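Side-chain contacts in glycosylation Associate Protein 1 (Streptococcus agalactiae serotype V, PDB 6OYC), which probably serves the accessory Sec pathway as one member of the Gap123 complex, which is associated with glycosylation and secretion in this bacterium: residues Glu214-Leu217 with Thr218-Lys222; Val76-Ile80 with Gln81-Asn85; Leu203-Asp207 with Ile208-Ile212; Gly244-Lys248 with Gly249-Leu253; Glu191-Pro194 with Lys195-Ile198. One frame throughout, in Å; residues are numbered along the deposited sequence.

Contact 1 (Glu214-Leu217 with Thr218-Lys222)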
# COMPACT_ATOMS: atom_id res chain seq x y z
N GLU A 214 -24.97 2.79 8.93
CA GLU A 214 -25.79 3.91 9.40
C GLU A 214 -25.06 5.23 9.20
O GLU A 214 -25.62 6.19 8.65
CB GLU A 214 -26.17 3.72 10.87
CG GLU A 214 -26.82 4.95 11.48
CD GLU A 214 -27.18 4.78 12.95
OE1 GLU A 214 -27.55 3.66 13.38
OE2 GLU A 214 -27.09 5.79 13.68
N LYS A 215 -23.79 5.29 9.61
CA LYS A 215 -23.01 6.51 9.39
C LYS A 215 -22.87 6.81 7.90
O LYS A 215 -23.00 7.97 7.49
CB LYS A 215 -21.64 6.38 10.06
CG LYS A 215 -21.71 6.26 11.56
CD LYS A 215 -22.52 7.41 12.17
CE LYS A 215 -21.78 8.73 12.06
NZ LYS A 215 -22.68 9.91 12.33
N TYR A 216 -22.64 5.79 7.07
CA TYR A 216 -22.50 6.07 5.64
C TYR A 216 -23.79 6.62 5.04
O TYR A 216 -23.78 7.59 4.27
CB TYR A 216 -22.07 4.83 4.86
CG TYR A 216 -22.09 5.13 3.39
CD1 TYR A 216 -21.16 6.01 2.84
CD2 TYR A 216 -23.05 4.58 2.54
CE1 TYR A 216 -21.16 6.32 1.49
CE2 TYR A 216 -23.07 4.88 1.19
CZ TYR A 216 -22.12 5.76 0.67
OH TYR A 216 -22.11 6.08 -0.68
N LEU A 217 -24.93 6.00 5.36
CA LEU A 217 -26.17 6.49 4.76
C LEU A 217 -26.46 7.91 5.21
O LEU A 217 -26.95 8.72 4.41
CB LEU A 217 -27.32 5.53 5.08
CG LEU A 217 -27.04 4.14 4.51
CD1 LEU A 217 -28.17 3.17 4.85
CD2 LEU A 217 -26.77 4.15 3.00
N THR A 218 -26.11 8.27 6.44
CA THR A 218 -26.21 9.66 6.84
C THR A 218 -25.31 10.55 6.00
O THR A 218 -25.74 11.63 5.56
CB THR A 218 -25.87 9.82 8.32
OG1 THR A 218 -26.84 9.13 9.12
CG2 THR A 218 -25.84 11.29 8.70
N TYR A 219 -24.06 10.13 5.75
CA TYR A 219 -23.18 10.92 4.90
C TYR A 219 -23.79 11.10 3.52
O TYR A 219 -23.77 12.20 2.95
CB TYR A 219 -21.79 10.26 4.78
CG TYR A 219 -20.85 11.02 3.85
CD1 TYR A 219 -20.02 12.03 4.33
CD2 TYR A 219 -20.79 10.74 2.48
CE1 TYR A 219 -19.17 12.75 3.48
CE2 TYR A 219 -19.95 11.46 1.62
CZ TYR A 219 -19.14 12.45 2.13
OH TYR A 219 -18.29 13.17 1.31
N LEU A 220 -24.30 10.01 2.96
CA LEU A 220 -24.92 10.03 1.65
C LEU A 220 -26.05 11.04 1.61
O LEU A 220 -26.11 11.89 0.71
CB LEU A 220 -25.43 8.64 1.31
CG LEU A 220 -26.13 8.47 -0.03
CD1 LEU A 220 -25.18 8.81 -1.16
CD2 LEU A 220 -26.60 7.03 -0.14
N HIS A 221 -26.93 10.97 2.61
CA HIS A 221 -28.05 11.89 2.71
C HIS A 221 -27.59 13.34 2.81
O HIS A 221 -28.08 14.21 2.08
CB HIS A 221 -28.92 11.52 3.91
CG HIS A 221 -30.14 12.39 4.06
ND1 HIS A 221 -31.11 12.48 3.09
CD2 HIS A 221 -30.52 13.21 5.07
CE1 HIS A 221 -32.05 13.31 3.50
NE2 HIS A 221 -31.72 13.77 4.69
N LYS A 222 -26.64 13.63 3.70
CA LYS A 222 -26.31 15.03 3.97
C LYS A 222 -25.29 15.61 3.00
O LYS A 222 -25.32 16.82 2.75
CB LYS A 222 -25.77 15.19 5.39
CG LYS A 222 -26.73 14.85 6.50
CD LYS A 222 -26.12 15.26 7.85
CE LYS A 222 -26.37 16.73 8.16
NZ LYS A 222 -25.77 17.14 9.47
O HOH W 1 -25.30 9.42 11.45

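Contact 2 (Val76-Ile80 with Gln81-Asn85)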
# COMPACT_ATOMS: atom_id res chain seq x y z
N VAL A 76 -15.69 7.94 9.04
CA VAL A 76 -16.80 7.45 9.85
C VAL A 76 -16.40 7.37 11.32
O VAL A 76 -17.12 7.82 12.21
CB VAL A 76 -17.28 6.09 9.31
CG1 VAL A 76 -18.10 5.36 10.33
CG2 VAL A 76 -18.04 6.25 8.01
N PHE A 77 -15.23 6.80 11.60
CA PHE A 77 -14.84 6.59 12.99
C PHE A 77 -14.48 7.89 13.69
O PHE A 77 -14.75 8.05 14.88
CB PHE A 77 -13.69 5.58 13.09
CG PHE A 77 -14.16 4.15 13.10
CD1 PHE A 77 -14.59 3.55 11.91
CD2 PHE A 77 -14.22 3.43 14.28
CE1 PHE A 77 -15.03 2.25 11.90
CE2 PHE A 77 -14.66 2.12 14.28
CZ PHE A 77 -15.08 1.53 13.08
N ASP A 78 -13.86 8.84 12.97
CA ASP A 78 -13.66 10.18 13.50
C ASP A 78 -14.98 10.80 13.95
O ASP A 78 -15.08 11.39 15.04
CB ASP A 78 -12.99 11.07 12.44
CG ASP A 78 -11.46 10.91 12.39
OD1 ASP A 78 -10.90 9.89 12.84
OD2 ASP A 78 -10.82 11.84 11.87
N ASP A 79 -16.01 10.67 13.12
CA ASP A 79 -17.36 11.14 13.45
C ASP A 79 -17.89 10.45 14.71
O ASP A 79 -18.28 11.10 15.68
CB ASP A 79 -18.26 10.86 12.24
CG ASP A 79 -19.65 11.45 12.37
OD1 ASP A 79 -20.05 11.89 13.47
OD2 ASP A 79 -20.36 11.45 11.35
N ILE A 80 -17.93 9.12 14.69
CA ILE A 80 -18.34 8.36 15.86
C ILE A 80 -17.61 8.84 17.11
O ILE A 80 -18.24 9.15 18.13
CB ILE A 80 -18.10 6.86 15.63
CG1 ILE A 80 -18.95 6.38 14.45
CG2 ILE A 80 -18.36 6.06 16.90
CD1 ILE A 80 -18.70 4.94 14.11
N GLN A 81 -16.28 8.90 17.05
CA GLN A 81 -15.49 9.12 18.24
C GLN A 81 -15.44 10.58 18.69
O GLN A 81 -14.76 10.86 19.68
CB GLN A 81 -14.06 8.60 18.03
CG GLN A 81 -13.96 7.08 17.94
CD GLN A 81 -12.54 6.64 17.67
OE1 GLN A 81 -12.19 6.30 16.53
NE2 GLN A 81 -11.70 6.67 18.72
N GLU A 82 -16.13 11.49 17.99
CA GLU A 82 -16.24 12.91 18.41
C GLU A 82 -14.87 13.57 18.46
O GLU A 82 -14.55 14.33 19.39
CB GLU A 82 -16.97 13.06 19.74
CG GLU A 82 -18.41 12.63 19.65
CD GLU A 82 -19.13 12.65 20.99
OE1 GLU A 82 -18.59 13.19 21.98
OE2 GLU A 82 -20.25 12.09 21.04
N ILE A 83 -14.04 13.27 17.47
CA ILE A 83 -12.68 13.78 17.50
C ILE A 83 -12.65 15.27 17.14
O ILE A 83 -12.02 16.07 17.85
CB ILE A 83 -11.79 12.90 16.59
CG1 ILE A 83 -11.50 11.59 17.34
CG2 ILE A 83 -10.48 13.60 16.23
CD1 ILE A 83 -11.31 10.42 16.44
N GLY A 84 -13.35 15.68 16.09
CA GLY A 84 -13.38 17.11 15.84
C GLY A 84 -12.01 17.63 15.41
O GLY A 84 -11.19 16.91 14.84
N ASN A 85 -11.76 18.89 15.70
CA ASN A 85 -10.50 19.49 15.27
C ASN A 85 -9.51 19.53 16.43
O ASN A 85 -9.23 20.56 17.02
CB ASN A 85 -10.77 20.88 14.69
CG ASN A 85 -9.51 21.60 14.32
OD1 ASN A 85 -8.60 21.03 13.72
ND2 ASN A 85 -9.45 22.89 14.66
O HOH W 2 -10.86 7.59 14.37
O HOH W 3 -15.36 14.52 14.71
O HOH W 4 -20.84 10.06 19.17

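Contact 3 (Leu203-Asp207 with Ile208-Ile212)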
# COMPACT_ATOMS: atom_id res chain seq x y z
N LEU A 203 -28.72 1.65 20.60
CA LEU A 203 -27.77 1.54 21.70
C LEU A 203 -26.87 0.33 21.56
O LEU A 203 -25.77 0.31 22.12
CB LEU A 203 -28.53 1.45 23.04
CG LEU A 203 -27.78 1.87 24.31
CD1 LEU A 203 -27.40 3.35 24.25
CD2 LEU A 203 -28.61 1.56 25.55
N SER A 204 -27.29 -0.65 20.78
CA SER A 204 -26.60 -1.92 20.69
C SER A 204 -26.72 -2.40 19.25
O SER A 204 -27.83 -2.55 18.74
CB SER A 204 -27.21 -2.92 21.67
OG SER A 204 -27.16 -4.25 21.16
N TYR A 205 -25.59 -2.62 18.57
CA TYR A 205 -25.58 -3.08 17.19
C TYR A 205 -25.10 -4.52 17.11
O TYR A 205 -24.31 -4.97 17.95
CB TYR A 205 -24.69 -2.17 16.33
CG TYR A 205 -25.21 -0.76 16.22
CD1 TYR A 205 -25.01 0.17 17.25
CD2 TYR A 205 -25.91 -0.35 15.10
CE1 TYR A 205 -25.52 1.48 17.15
CE2 TYR A 205 -26.40 0.94 14.98
CZ TYR A 205 -26.21 1.85 16.00
OH TYR A 205 -26.71 3.14 15.85
N SER A 206 -25.58 -5.26 16.11
CA SER A 206 -25.19 -6.67 16.02
C SER A 206 -23.71 -6.82 15.64
O SER A 206 -23.08 -7.81 16.04
CB SER A 206 -26.09 -7.41 15.04
OG SER A 206 -26.04 -6.79 13.77
N ASP A 207 -23.15 -5.89 14.88
CA ASP A 207 -21.72 -5.88 14.59
C ASP A 207 -21.32 -4.47 14.17
O ASP A 207 -22.17 -3.59 14.01
CB ASP A 207 -21.33 -6.91 13.53
CG ASP A 207 -22.14 -6.77 12.25
OD1 ASP A 207 -22.49 -5.64 11.84
OD2 ASP A 207 -22.42 -7.82 11.64
N ILE A 208 -20.01 -4.26 13.98
CA ILE A 208 -19.51 -2.92 13.69
C ILE A 208 -20.00 -2.45 12.32
O ILE A 208 -20.22 -1.25 12.11
CB ILE A 208 -17.97 -2.90 13.81
CG1 ILE A 208 -17.42 -1.48 13.96
CG2 ILE A 208 -17.30 -3.55 12.61
CD1 ILE A 208 -18.18 -0.61 14.89
N GLU A 209 -20.23 -3.36 11.38
CA GLU A 209 -20.66 -2.92 10.05
C GLU A 209 -22.04 -2.27 10.09
O GLU A 209 -22.31 -1.32 9.34
CB GLU A 209 -20.67 -4.10 9.09
CG GLU A 209 -21.10 -3.70 7.71
CD GLU A 209 -21.29 -4.89 6.81
OE1 GLU A 209 -20.68 -5.94 7.09
OE2 GLU A 209 -22.06 -4.76 5.84
N GLU A 210 -22.94 -2.78 10.94
CA GLU A 210 -24.27 -2.21 11.03
C GLU A 210 -24.20 -0.72 11.37
O GLU A 210 -24.90 0.10 10.76
CB GLU A 210 -25.09 -2.98 12.06
CG GLU A 210 -26.57 -2.67 12.08
CD GLU A 210 -27.34 -3.33 13.25
OE1 GLU A 210 -26.72 -3.99 14.13
OE2 GLU A 210 -28.57 -3.17 13.30
N LEU A 211 -23.35 -0.37 12.33
CA LEU A 211 -23.16 1.04 12.65
C LEU A 211 -22.51 1.80 11.49
O LEU A 211 -22.85 2.95 11.23
CB LEU A 211 -22.33 1.17 13.93
CG LEU A 211 -21.98 2.60 14.35
CD1 LEU A 211 -23.24 3.43 14.54
CD2 LEU A 211 -21.12 2.59 15.64
N ILE A 212 -21.56 1.17 10.78
CA ILE A 212 -20.90 1.86 9.68
C ILE A 212 -21.89 2.13 8.55
O ILE A 212 -21.85 3.20 7.91
CB ILE A 212 -19.67 1.06 9.21
CG1 ILE A 212 -18.62 1.07 10.31
CG2 ILE A 212 -19.09 1.67 7.95
CD1 ILE A 212 -17.60 0.00 10.21

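Contact 4 (Gly244-Lys248 with Gly249-Leu253)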
# COMPACT_ATOMS: atom_id res chain seq x y z
N GLY A 244 -25.88 -0.63 -3.73
CA GLY A 244 -27.30 -0.94 -3.69
C GLY A 244 -28.15 0.27 -3.37
O GLY A 244 -29.28 0.40 -3.86
N ASN A 245 -27.63 1.19 -2.56
CA ASN A 245 -28.38 2.36 -2.10
C ASN A 245 -28.05 3.61 -2.89
O ASN A 245 -28.03 4.71 -2.32
CB ASN A 245 -28.09 2.60 -0.61
CG ASN A 245 -28.33 1.37 0.26
OD1 ASN A 245 -27.71 1.22 1.31
ND2 ASN A 245 -29.24 0.49 -0.17
N THR A 246 -27.77 3.52 -4.20
CA THR A 246 -27.05 4.58 -4.91
C THR A 246 -27.96 5.51 -5.73
O THR A 246 -27.47 6.17 -6.66
CB THR A 246 -25.99 3.99 -5.83
OG1 THR A 246 -25.14 5.05 -6.30
CG2 THR A 246 -26.64 3.31 -7.06
N SER A 247 -29.25 5.61 -5.41
CA SER A 247 -30.11 6.39 -6.28
C SER A 247 -29.75 7.87 -6.31
O SER A 247 -30.10 8.55 -7.28
CB SER A 247 -31.57 6.19 -5.88
OG SER A 247 -32.13 5.09 -6.57
N LYS A 248 -29.02 8.38 -5.30
CA LYS A 248 -28.86 9.83 -5.17
C LYS A 248 -28.05 10.43 -6.32
O LYS A 248 -28.41 11.49 -6.84
CB LYS A 248 -28.23 10.17 -3.82
CG LYS A 248 -28.44 11.63 -3.36
CD LYS A 248 -28.27 11.78 -1.84
CE LYS A 248 -28.50 13.22 -1.35
NZ LYS A 248 -29.79 13.48 -0.63
N GLY A 249 -26.94 9.80 -6.72
CA GLY A 249 -26.13 10.45 -7.74
C GLY A 249 -25.54 9.56 -8.82
O GLY A 249 -26.08 8.50 -9.16
N ASN A 250 -24.43 10.00 -9.39
CA ASN A 250 -23.68 9.20 -10.35
C ASN A 250 -22.70 8.27 -9.65
O ASN A 250 -22.22 8.55 -8.55
CB ASN A 250 -22.92 10.09 -11.33
CG ASN A 250 -23.84 10.84 -12.24
OD1 ASN A 250 -24.62 10.22 -12.96
ND2 ASN A 250 -23.81 12.16 -12.17
N LEU A 251 -22.38 7.18 -10.33
CA LEU A 251 -21.61 6.11 -9.72
C LEU A 251 -20.57 5.61 -10.71
O LEU A 251 -20.90 5.32 -11.87
CB LEU A 251 -22.53 4.96 -9.29
CG LEU A 251 -21.84 3.71 -8.72
CD1 LEU A 251 -21.07 4.03 -7.44
CD2 LEU A 251 -22.88 2.64 -8.46
N ILE A 252 -19.32 5.52 -10.26
CA ILE A 252 -18.24 4.87 -10.99
C ILE A 252 -17.66 3.75 -10.12
O ILE A 252 -17.30 3.98 -8.96
CB ILE A 252 -17.13 5.86 -11.39
CG1 ILE A 252 -17.66 6.91 -12.37
CG2 ILE A 252 -15.94 5.13 -12.01
CD1 ILE A 252 -16.80 8.15 -12.42
N LEU A 253 -17.59 2.54 -10.67
CA LEU A 253 -16.99 1.41 -9.99
C LEU A 253 -15.55 1.25 -10.45
O LEU A 253 -15.28 1.23 -11.65
CB LEU A 253 -17.77 0.13 -10.28
CG LEU A 253 -19.06 -0.11 -9.51
CD1 LEU A 253 -19.72 -1.41 -9.99
CD2 LEU A 253 -18.74 -0.18 -8.02

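Contact 5 (Glu191-Pro194 with Lys195-Ile198)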
# COMPACT_ATOMS: atom_id res chain seq x y z
N GLU A 191 -21.64 -1.86 21.73
CA GLU A 191 -22.43 -1.14 22.73
C GLU A 191 -22.05 0.34 22.70
O GLU A 191 -20.89 0.69 22.95
CB GLU A 191 -22.22 -1.69 24.14
CG GLU A 191 -22.77 -3.10 24.37
CD GLU A 191 -22.24 -3.77 25.66
OE1 GLU A 191 -21.61 -3.07 26.48
OE2 GLU A 191 -22.47 -5.00 25.85
N ILE A 192 -23.03 1.19 22.43
CA ILE A 192 -22.86 2.63 22.48
C ILE A 192 -22.95 3.12 23.92
O ILE A 192 -23.80 2.67 24.69
CB ILE A 192 -23.95 3.29 21.60
CG1 ILE A 192 -23.90 2.73 20.17
CG2 ILE A 192 -23.86 4.80 21.69
CD1 ILE A 192 -22.60 3.02 19.42
N ASN A 193 -22.08 4.06 24.29
CA ASN A 193 -22.21 4.81 25.53
C ASN A 193 -23.61 5.43 25.63
O ASN A 193 -23.95 6.30 24.82
CB ASN A 193 -21.16 5.91 25.61
CG ASN A 193 -21.18 6.65 26.95
OD1 ASN A 193 -22.19 6.66 27.66
ND2 ASN A 193 -20.04 7.26 27.31
N PRO A 194 -24.41 5.06 26.64
CA PRO A 194 -25.80 5.57 26.70
C PRO A 194 -25.90 7.08 26.72
O PRO A 194 -26.90 7.64 26.25
CB PRO A 194 -26.34 4.95 27.99
CG PRO A 194 -25.42 3.79 28.30
CD PRO A 194 -24.07 4.16 27.76
N LYS A 195 -24.87 7.77 27.24
CA LYS A 195 -24.86 9.22 27.22
C LYS A 195 -24.68 9.80 25.83
O LYS A 195 -24.83 11.01 25.66
CB LYS A 195 -23.77 9.75 28.13
CG LYS A 195 -24.09 9.53 29.59
CD LYS A 195 -22.85 9.64 30.44
CE LYS A 195 -23.12 10.58 31.60
NZ LYS A 195 -24.34 10.15 32.35
N LYS A 196 -24.37 8.97 24.84
CA LYS A 196 -24.21 9.41 23.46
C LYS A 196 -25.32 8.89 22.56
O LYS A 196 -25.32 9.20 21.37
CB LYS A 196 -22.84 8.96 22.91
CG LYS A 196 -21.67 9.35 23.80
CD LYS A 196 -21.52 10.85 23.88
CE LYS A 196 -20.31 11.21 24.69
NZ LYS A 196 -19.88 12.63 24.49
N ALA A 197 -26.26 8.11 23.12
CA ALA A 197 -27.32 7.47 22.32
C ALA A 197 -28.07 8.46 21.45
O ALA A 197 -28.60 8.08 20.40
CB ALA A 197 -28.32 6.75 23.22
N ILE A 198 -28.14 9.72 21.87
CA ILE A 198 -28.68 10.80 21.06
C ILE A 198 -28.22 10.74 19.60
O ILE A 198 -29.02 10.88 18.67
CB ILE A 198 -28.33 12.15 21.73
CG1 ILE A 198 -29.13 13.29 21.12
CG2 ILE A 198 -26.82 12.42 21.77
CD1 ILE A 198 -30.57 13.07 21.28

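Contact 1 (Glu214-Leu217 with Thr218-Lys222)
L220 reaches back one turn of helix 208-223 to Y216 and L217. Its CB lies 3.5 Å from L217 O, against the preceding turn of backbone. CG then leaves anti to the backbone N (chi1 179°), and at the fork the two methyls part company. CD2 comes to 4.3 Å from L217 CD2 and also approaches Y216 CE2, slanting to the phenol ring, whereas CD1 ends 4.1 Å from Y216 OH. That hydroxyl is buried and has no polar partner in the model. Y216 and L220 are an i to i+4 pair, and L217 and L220 an i to i+3 pair, of a regular alpha helix: L220 N donates to Y216 O at 2.8 Å, almost along the C=O axis, and the amides of T218, Y219 and H221 repeat the pattern with E214, K215 and L217. Y216 and L220 both touch I230 of strand 229-233, so this pair faces the parallel sheet. Another flank of the same turn is polar. T218 OG1, set beside its own backbone N (chi1 -65°), stands 2.8 Å from a water that accepts from K215 NZ, also at 2.8 Å. K215 NZ has a second partner in D79, with which it forms a salt bridge.

Contact 2 (Val76-Ile80 with Gln81-Asn85)
D78 O is gripped by I83 N and by a water. The amide of I83 arrives in the carbonyl plane at 3.2 Å, with a practically straight N-H...O angle of 179°. The water donates to the same oxygen while accepting from G84 N at 2.7 Å, and so ties the next residue to the helix end as well. The neighbouring carbonyl, D79 O, accepts from E82 N, which lies well above its plane.

The Q81 side chain doubles back along the last turn. Its CG, beside the backbone N (chi1 -70°), packs 3.3 Å from F77 O, the acceptor of Q81 N. The amide then stands nearly perpendicular to the F77 ring, the two planes 88° apart, with Q81 OE1 at the ring edge and 3.8 Å from F77 CB. A second water donates both to Q81 OE1 and to D78 OD1, each at 2.8 Å, while Q81 NE2 is bound by L171 O and S155 OG. These partners should fix the amide's rotation. Across the end of the helix, I83 CD1 rests 3.7 Å from D78 OD1, whose neighbour OD2 is in a salt bridge with R151. A third water donates to I80 O and E82 OE2; the other carboxylate oxygen of E82 pairs with K196.

E82 has positive phi, and the I83-to-D78 and E82-to-D79 bonds run back into the last turn: the C-terminal end of helix 76-80 is a Schellman motif.

Contact 3 (Leu203-Asp207 with Ile208-Ile212)
Polar bonds join S206 and D207 to E210. E210 OE1 takes two donors: S206 N at 2.6 Å, coming nearly end-on to the C-O bond, and S206 OG at 2.9 Å, lifted well out of the carboxylate plane. The arrival of two donors from different directions should hold that oxygen firmly, and E210 OE2 makes a salt bridge with K202. D207 OD1 accepts from E210 N at 3.0 Å, again nearly end-on; it is placed there because D207 CG sits between its backbone N and carbonyl carbon (chi1 54°). The bond of the same amide to D207 O is weak.

Apolar contact falls to Y205 and L211. L211 CB lies over one face of the phenol ring, 4.1 Å from its centroid and 10° off the normal, a CH-pi contact. Farther along, L211 CD1 reaches Y205 CZ at 3.7 Å. At the ring edge, in plane, is E210 CG, and its carboxylate is turned 83° from the ring. The phenol oxygen goes on to E214 and K202 N.

D207 is thus the N-cap of helix 208-223. The return bond of E210 goes to S206 rather than to D207 N, so the arrangement is a side-chain N-cap without the reciprocal bond of a capping box.

Contact 4 (Gly244-Lys248 with Gly249-Leu253)
T246 and L251 meet where the chain turns from a loop into strand 250-255. This is the last leg of a beta-alpha-beta crossover from strand 229-233 through helix 239-242, in the Rossmann-like parallel sheet expected of the GT-B clan. Their CA atoms are 7.4 Å apart, and both CB atoms point across the gap, so the two side chains close it between them, crossing at about a right angle.

The packed part is this pair, together with G249, whose extended backbone leads into the strand. With OG1 anti to its backbone N (chi1 -168°), T246 presents both branches to the leucine: OG1 stands 3.9 Å from L251 CD2, and CG2 is 4.1 Å from the same methyl. T246 OG1 is buried here and has no polar partner in the model, which probably carries some cost. L251 is further enclosed by V232 of the neighbouring strand and by V243, while its backbone N is bound to D276.

The other side is looser. S247 is exposed, its CB directed away from 249-253, and adds little. Between T246 and G249 the backbone comes no closer than 3.7 Å, from T246 O to G249 N, and the turn is not closed by a hydrogen bond there. The end of the K248 side chain leads away from the turn: its chain runs extended and then bends at chi4 (106°), where its NZ makes a weak hydrogen bond to H221 O, at the end of helix 208-223.

Contact 5 (Glu191-Pro194 with Lys195-Ile198)
Two bonds from residue i+3 to i, K196 N to N193 O at 2.7 Å and A197 N to P194 O at 3.2 Å, wind the chain into a 3-10 turn just after strand 190-192. Neither amide lies in the plane of its acceptor: K196 N is 40° out of the N193 carbonyl plane, and A197 N is farther out of that of P194.

N193 carries most of the side-chain contact. Its CG stands anti to the backbone N (chi1 -175°), which swings the amide forward over the turn and brings OD1 within 2.9 Å of K195 N, again from above the plane of the C=O group. The same oxygen lies 3.5 Å from K195 CB, while the other end of the amide, ND2, donates to R177 O, so both ends are held. K196 bends at chi2 (-64°) and lays CG 3.9 Å from N193 CB before its NZ goes off to salt bridges with E82 and E176. Lighter touches finish the turn: A197 CB rests 3.5 Å from P194 O, the acceptor of its own amide, and in an apolar contact I192 CG2 comes to 4.5 Å from K196 CB.

A side-chain oxygen bound by the amide two residues on is the signature of an Asx turn. Here it opens the 3-10 segment that leads out of strand 190-192, near the edge of the antiparallel sheet.

Along the chain the order is contact 2, contact 5, contact 3, contact 1, contact 4. Contacts 5 and 3 lie on neighbouring strands, 190-192 and 204-205, at one edge of the antiparallel sheet, their centres about 12 Å apart. Contacts 3 and 1 share helix 208-223, which leads from that sheet to strand 229-233 of the parallel one. Contact 2, at the end of helix 76-80, touches contacts 1, 3 and 5, whereas the centres of contacts 4 and 5 are about 31 Å apart. Contacts 1, 2, 3 and 5 thus lie where helices 76-80 and 208-223 meet the antiparallel sheet; contact 4, its centre about 13 Å from that of contact 1, continues from the far end of helix 208-223 into the parallel sheet.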